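Local atomic coordinates of putative dihydrodipicolinate synthase (Thermus thermophilus, PDB entry 2PCQ), a protein that belongs to the dihydrodipicolinate synthetase family of TIM-barrel proteins and assembles from four copies of its chain, with a potassium ion bound in the model. Residues N41-H46 with L240-L245; P49-R54 with Y254-Y259. All coordinates share one frame; numbering follows the deposited sequence.

How the contacts relate
Contacts 1 and 2 lie side by side, their centres about 10 Å apart, at the end of the parallel eight-stranded barrel where the loop after strand 36-37 emerges. Along the chain their segments alternate: 41-46 and then 49-54 come early, 240-245 and then 254-259 late. The loop and the start of helix 49-57 thus face the end of helix 216-247 and the loop that follows it. The two contacts also touch each other, through hydrogen bonds from Arg-256 NH1 to His-46 O and from Lys-242 NZ to Tyr-254 O. Charged side chains therefore tie the second strand-to-helix connection to the C-terminal helical part, beside a second subunit.

Contact 1 (N41-H46 with L240-L245); sequences NGEGVH and LLKQAL
A buried salt bridge with a small van der Waals touch beside it joins the loop after strand 36-37 to helix 216-247. Lys-242 reaches from the helix with its chain extended beyond CG and meets Glu-43 coming from the opposite direction. NZ lies 2.8 Å from Glu-43 OE2, approaching on the syn side but 28° out of the carboxylate plane. The methylene next to the ammonium follows it in, with Lys-242 CE 3.3 Å from the same OE2. Thr-8 O and Tyr-254 O accept further hydrogen bonds from NZ, so this buried charge is shared between a carboxylate and two backbone carbonyls.

The other carboxylate oxygen of Glu-43 turns back to its own loop. OE1 offers its anti lone pair to His-46 ND1 at 2.8 Å, in a somewhat bent bond (151°), slightly tilted from the imidazole plane. Arg-256 N also donates to OE1; bonds at both oxygens should hold the carboxylate against rotation. A backbone bond of 2.9 Å from His-46 N to Glu-43 O closes the turn between the same two residues.

Alongside, CD2 of Leu-241 rests against Asn-41, 3.9 Å from OD1 and 4.0 Å from CB. With CG anti to the backbone N (chi1 174°) Leu-241 heads for the loop, and its second torsion leaves CD2 touching. The second subunit covers the far end of the loop, where its Tyr-100 meets the ring of His-46 edge-to-face. Lys-242, Glu-43 and His-46 make a polar chain, salt bridge then His-carboxylate hydrogen bond, joining a strand-to-helix loop of the TIM barrel to its C-terminal helical part.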
loop_
_atom_site.group_PDB
_atom_site.type_symbol
_atom_site.label_atom_id
_atom_site.label_comp_id
_atom_site.label_asym_id
_atom_site.label_seq_id
_atom_site.Cartn_x
_atom_site.Cartn_y
_atom_site.Cartn_z
ATOM N N ASN A 41 2.344 6.031 22.365
ATOM C CA ASN A 41 3.735 5.902 22.798
ATOM C C ASN A 41 3.814 5.339 24.220
ATOM O O ASN A 41 4.905 5.162 24.766
ATOM C CB ASN A 41 4.437 7.266 22.755
ATOM C CG ASN A 41 4.983 7.602 21.378
ATOM O OD1 ASN A 41 6.090 7.191 21.016
ATOM N ND2 ASN A 41 4.203 8.347 20.597
ATOM N N GLY A 42 2.655 5.047 24.807
ATOM C CA GLY A 42 2.612 4.537 26.170
ATOM C C GLY A 42 2.591 3.030 26.383
ATOM O O GLY A 42 2.471 2.577 27.519
ATOM N N GLU A 43 2.703 2.256 25.305
ATOM C CA GLU A 43 2.708 0.795 25.376
ATOM C C GLU A 43 1.526 0.186 26.121
ATOM O O GLU A 43 1.663 -0.834 26.799
ATOM C CB GLU A 43 4.022 0.295 25.996
ATOM C CG GLU A 43 5.233 0.523 25.097
ATOM C CD GLU A 43 6.533 0.022 25.705
ATOM O OE1 GLU A 43 6.780 -1.203 25.679
ATOM O OE2 GLU A 43 7.309 0.859 26.211
ATOM N N GLY A 44 0.360 0.806 25.984
ATOM C CA GLY A 44 -0.819 0.280 26.639
ATOM C C GLY A 44 -1.120 -1.145 26.198
ATOM O O GLY A 44 -1.498 -1.976 27.018
ATOM N N VAL A 45 -0.945 -1.434 24.910
ATOM C CA VAL A 45 -1.215 -2.775 24.391
ATOM C C VAL A 45 -0.179 -3.802 24.834
ATOM O O VAL A 45 -0.325 -4.993 24.560
ATOM C CB VAL A 45 -1.302 -2.793 22.843
ATOM C CG1 VAL A 45 -2.438 -1.886 22.377
ATOM C CG2 VAL A 45 0.022 -2.361 22.235
ATOM N N HIS A 46 0.866 -3.345 25.517
ATOM C CA HIS A 46 1.894 -4.253 26.010
ATOM C C HIS A 46 1.585 -4.692 27.440
ATOM O O HIS A 46 2.354 -5.429 28.053
ATOM C CB HIS A 46 3.270 -3.585 25.957
ATOM C CG HIS A 46 3.871 -3.551 24.587
ATOM N ND1 HIS A 46 5.134 -3.054 24.340
ATOM C CD2 HIS A 46 3.399 -3.985 23.393
ATOM C CE1 HIS A 46 5.414 -3.187 23.057
ATOM N NE2 HIS A 46 4.379 -3.749 22.458
ATOM N N LEU A 240 13.463 5.022 21.133
ATOM C CA LEU A 240 14.205 6.280 21.107
ATOM C C LEU A 240 13.680 7.246 22.162
ATOM O O LEU A 240 14.458 7.931 22.823
ATOM C CB LEU A 240 14.132 6.934 19.720
ATOM C CG LEU A 240 14.929 8.238 19.559
ATOM C CD1 LEU A 240 16.383 8.000 19.950
ATOM C CD2 LEU A 240 14.834 8.742 18.118
ATOM N N LEU A 241 12.361 7.292 22.322
ATOM C CA LEU A 241 11.743 8.173 23.310
ATOM C C LEU A 241 12.218 7.841 24.722
ATOM O O LEU A 241 12.616 8.727 25.477
ATOM C CB LEU A 241 10.215 8.053 23.250
ATOM C CG LEU A 241 9.444 8.815 24.333
ATOM C CD1 LEU A 241 9.782 10.299 24.245
ATOM C CD2 LEU A 241 7.945 8.586 24.165
ATOM N N LYS A 242 12.173 6.563 25.079
ATOM C CA LYS A 242 12.594 6.149 26.408
ATOM C C LYS A 242 14.087 6.354 26.636
ATOM O O LYS A 242 14.498 6.786 27.712
ATOM C CB LYS A 242 12.208 4.688 26.656
ATOM C CG LYS A 242 10.721 4.503 26.941
ATOM C CD LYS A 242 10.406 3.085 27.401
ATOM C CE LYS A 242 9.003 3.005 27.975
ATOM N NZ LYS A 242 8.688 1.645 28.491
ATOM N N GLN A 243 14.898 6.053 25.628
ATOM C CA GLN A 243 16.336 6.231 25.766
ATOM C C GLN A 243 16.668 7.708 25.977
ATOM O O GLN A 243 17.572 8.046 26.740
ATOM C CB GLN A 243 17.066 5.692 24.534
ATOM C CG GLN A 243 18.577 5.917 24.575
ATOM C CD GLN A 243 19.315 5.131 23.511
ATOM O OE1 GLN A 243 18.793 4.899 22.419
ATOM N NE2 GLN A 243 20.543 4.729 23.820
ATOM N N ALA A 244 15.923 8.584 25.310
ATOM C CA ALA A 244 16.134 10.024 25.436
ATOM C C ALA A 244 15.767 10.482 26.844
ATOM O O ALA A 244 16.495 11.255 27.470
ATOM C CB ALA A 244 15.290 10.771 24.412
ATOM N N LEU A 245 14.634 10.008 27.346
ATOM C CA LEU A 245 14.214 10.385 28.685
ATOM C C LEU A 245 15.209 9.871 29.721
ATOM O O LEU A 245 15.544 10.592 30.658
ATOM C CB LEU A 245 12.807 9.857 28.974
ATOM C CG LEU A 245 11.698 10.625 28.248
ATOM C CD1 LEU A 245 10.392 9.853 28.321
ATOM C CD2 LEU A 245 11.545 12.006 28.873
#

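Contact 2 (P49-R54 with Y254-Y259); sequences PEERAR and YPRPPY
Arg-256 brings the NH1-NH2 end of its guanidinium against the carboxylate of Glu-51, in an end-on bidentate salt bridge between the loop before helix 266-278 and the first turn of helix 49-57. NH1 donates to OE1 at 2.8 Å and NH2 to OE2 at 2.7 Å, with N-H...O angles of 158° and 164°. Both oxygens lie close to the guanidinium plane and are met on their syn sides, though from out of the carboxylate plane. The pair is accordingly not coplanar: carboxylate and guanidinium are turned 38° against each other.

Two long side chains bridge the gap, for the closest CA atoms, those of Glu-51 and Arg-256, are 12.8 Å apart. Arg-256 has CG anti to its backbone N and runs extended as far as NE, while Glu-51 is extended beyond CG and comes from the opposite direction. Further bonds fix both ends. Arg-256 NE donates to Gly-14 O and NH1 also to His-46 O; Glu-51 OE1 accepts from Thr-48 N just before the helix.

On the next turn of the helix Arg-54 forms its own ion pair, NH1 lying 2.6 Å from Glu-50 OE1. Its NH2 comes no nearer than 6.3 Å to Arg-256 NH2, a like charge that the Glu-51 carboxylate, lying between them, would probably screen. Pro-75 of the second subunit packs on Arg-256. With both carboxylate oxygens engaged and every guanidinium nitrogen donating, the charges are closely matched, and the bridge probably acts as a rigid, directional tie between helix start and loop.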
loop_
_atom_site.group_PDB
_atom_site.type_symbol
_atom_site.label_atom_id
_atom_site.label_comp_id
_atom_site.label_asym_id
_atom_site.label_seq_id
_atom_site.Cartn_x
_atom_site.Cartn_y
_atom_site.Cartn_z
ATOM N N PRO A 49 -4.726 -6.692 31.238
ATOM C CA PRO A 49 -5.750 -5.872 31.893
ATOM C C PRO A 49 -5.395 -5.555 33.348
ATOM O O PRO A 49 -5.667 -4.462 33.841
ATOM C CB PRO A 49 -7.000 -6.738 31.780
ATOM C CG PRO A 49 -6.795 -7.420 30.454
ATOM C CD PRO A 49 -5.337 -7.830 30.526
ATOM N N GLU A 50 -4.775 -6.518 34.021
ATOM C CA GLU A 50 -4.382 -6.357 35.419
ATOM C C GLU A 50 -3.299 -5.285 35.563
ATOM O O GLU A 50 -3.395 -4.409 36.423
ATOM C CB GLU A 50 -3.887 -7.701 35.968
ATOM C CG GLU A 50 -3.629 -7.749 37.469
ATOM C CD GLU A 50 -2.305 -7.122 37.864
ATOM O OE1 GLU A 50 -1.284 -7.443 37.218
ATOM O OE2 GLU A 50 -2.282 -6.322 38.827
ATOM N N GLU A 51 -2.274 -5.356 34.717
ATOM C CA GLU A 51 -1.185 -4.383 34.755
ATOM C C GLU A 51 -1.716 -3.005 34.358
ATOM O O GLU A 51 -1.316 -1.988 34.925
ATOM C CB GLU A 51 -0.057 -4.818 33.812
ATOM C CG GLU A 51 0.486 -6.211 34.131
ATOM C CD GLU A 51 1.484 -6.717 33.105
ATOM O OE1 GLU A 51 1.218 -6.567 31.893
ATOM O OE2 GLU A 51 2.527 -7.280 33.509
ATOM N N ARG A 52 -2.631 -2.985 33.392
ATOM C CA ARG A 52 -3.242 -1.747 32.914
ATOM C C ARG A 52 -3.911 -1.003 34.072
ATOM O O ARG A 52 -3.719 0.199 34.244
ATOM C CB ARG A 52 -4.288 -2.066 31.840
ATOM C CG ARG A 52 -4.977 -0.857 31.216
ATOM C CD ARG A 52 -6.186 -1.302 30.401
ATOM N NE ARG A 52 -7.206 -1.894 31.264
ATOM C CZ ARG A 52 -8.024 -2.882 30.909
ATOM N NH1 ARG A 52 -7.955 -3.413 29.696
ATOM N NH2 ARG A 52 -8.915 -3.340 31.775
ATOM N N ALA A 53 -4.702 -1.725 34.859
ATOM C CA ALA A 53 -5.403 -1.138 35.997
ATOM C C ALA A 53 -4.413 -0.733 37.087
ATOM O O ALA A 53 -4.548 0.324 37.702
ATOM C CB ALA A 53 -6.416 -2.136 36.559
ATOM N N ARG A 54 -3.419 -1.581 37.317
ATOM C CA ARG A 54 -2.410 -1.321 38.336
ATOM C C ARG A 54 -1.603 -0.067 37.993
ATOM O O ARG A 54 -1.368 0.790 38.845
ATOM C CB ARG A 54 -1.478 -2.530 38.444
ATOM C CG ARG A 54 -0.784 -2.680 39.783
ATOM C CD ARG A 54 -0.118 -4.047 39.876
ATOM N NE ARG A 54 1.087 -4.130 39.057
ATOM C CZ ARG A 54 1.464 -5.215 38.392
ATOM N NH1 ARG A 54 0.727 -6.315 38.441
ATOM N NH2 ARG A 54 2.585 -5.207 37.686
ATOM N N TYR A 254 12.507 0.993 30.132
ATOM C CA TYR A 254 12.817 0.400 28.833
ATOM C C TYR A 254 11.599 -0.202 28.149
ATOM O O TYR A 254 10.603 -0.522 28.798
ATOM C CB TYR A 254 13.857 -0.707 29.017
ATOM C CG TYR A 254 15.088 -0.254 29.759
ATOM C CD1 TYR A 254 16.236 0.130 29.073
ATOM C CD2 TYR A 254 15.088 -0.165 31.151
ATOM C CE1 TYR A 254 17.357 0.596 29.754
ATOM C CE2 TYR A 254 16.196 0.300 31.842
ATOM C CZ TYR A 254 17.326 0.679 31.140
ATOM O OH TYR A 254 18.421 1.146 31.824
ATOM N N PRO A 255 11.664 -0.362 26.818
ATOM C CA PRO A 255 10.540 -0.947 26.082
ATOM C C PRO A 255 10.404 -2.394 26.557
ATOM O O PRO A 255 11.396 -3.021 26.929
ATOM C CB PRO A 255 10.999 -0.865 24.627
ATOM C CG PRO A 255 11.899 0.339 24.621
ATOM C CD PRO A 255 12.690 0.147 25.893
ATOM N N ARG A 256 9.193 -2.932 26.545
ATOM C CA ARG A 256 9.009 -4.303 26.998
ATOM C C ARG A 256 9.571 -5.283 25.969
ATOM O O ARG A 256 9.320 -5.139 24.774
ATOM C CB ARG A 256 7.523 -4.584 27.250
ATOM C CG ARG A 256 7.293 -5.641 28.313
ATOM C CD ARG A 256 5.835 -5.735 28.763
ATOM N NE ARG A 256 5.782 -6.244 30.131
ATOM C CZ ARG A 256 4.678 -6.588 30.787
ATOM N NH1 ARG A 256 3.485 -6.493 30.215
ATOM N NH2 ARG A 256 4.775 -7.020 32.037
ATOM N N PRO A 257 10.362 -6.280 26.419
ATOM C CA PRO A 257 10.936 -7.260 25.488
ATOM C C PRO A 257 9.816 -7.834 24.628
ATOM O O PRO A 257 8.685 -7.971 25.095
ATOM C CB PRO A 257 11.549 -8.302 26.419
ATOM C CG PRO A 257 11.975 -7.470 27.603
ATOM C CD PRO A 257 10.773 -6.568 27.805
ATOM N N PRO A 258 10.126 -8.241 23.387
ATOM C CA PRO A 258 11.414 -8.256 22.685
ATOM C C PRO A 258 11.933 -6.943 22.100
ATOM O O PRO A 258 12.915 -6.947 21.361
ATOM C CB PRO A 258 11.172 -9.283 21.596
ATOM C CG PRO A 258 9.776 -8.913 21.163
ATOM C CD PRO A 258 9.050 -8.703 22.487
ATOM N N TYR A 259 11.291 -5.825 22.405
ATOM C CA TYR A 259 11.766 -4.565 21.854
ATOM C C TYR A 259 13.109 -4.152 22.467
ATOM O O TYR A 259 13.376 -4.416 23.641
ATOM C CB TYR A 259 10.691 -3.488 22.016
ATOM C CG TYR A 259 9.501 -3.752 21.110
ATOM C CD1 TYR A 259 8.399 -4.488 21.555
ATOM C CD2 TYR A 259 9.508 -3.317 19.784
ATOM C CE1 TYR A 259 7.334 -4.785 20.695
ATOM C CE2 TYR A 259 8.455 -3.610 18.919
ATOM C CZ TYR A 259 7.372 -4.339 19.381
ATOM O OH TYR A 259 6.330 -4.608 18.524
#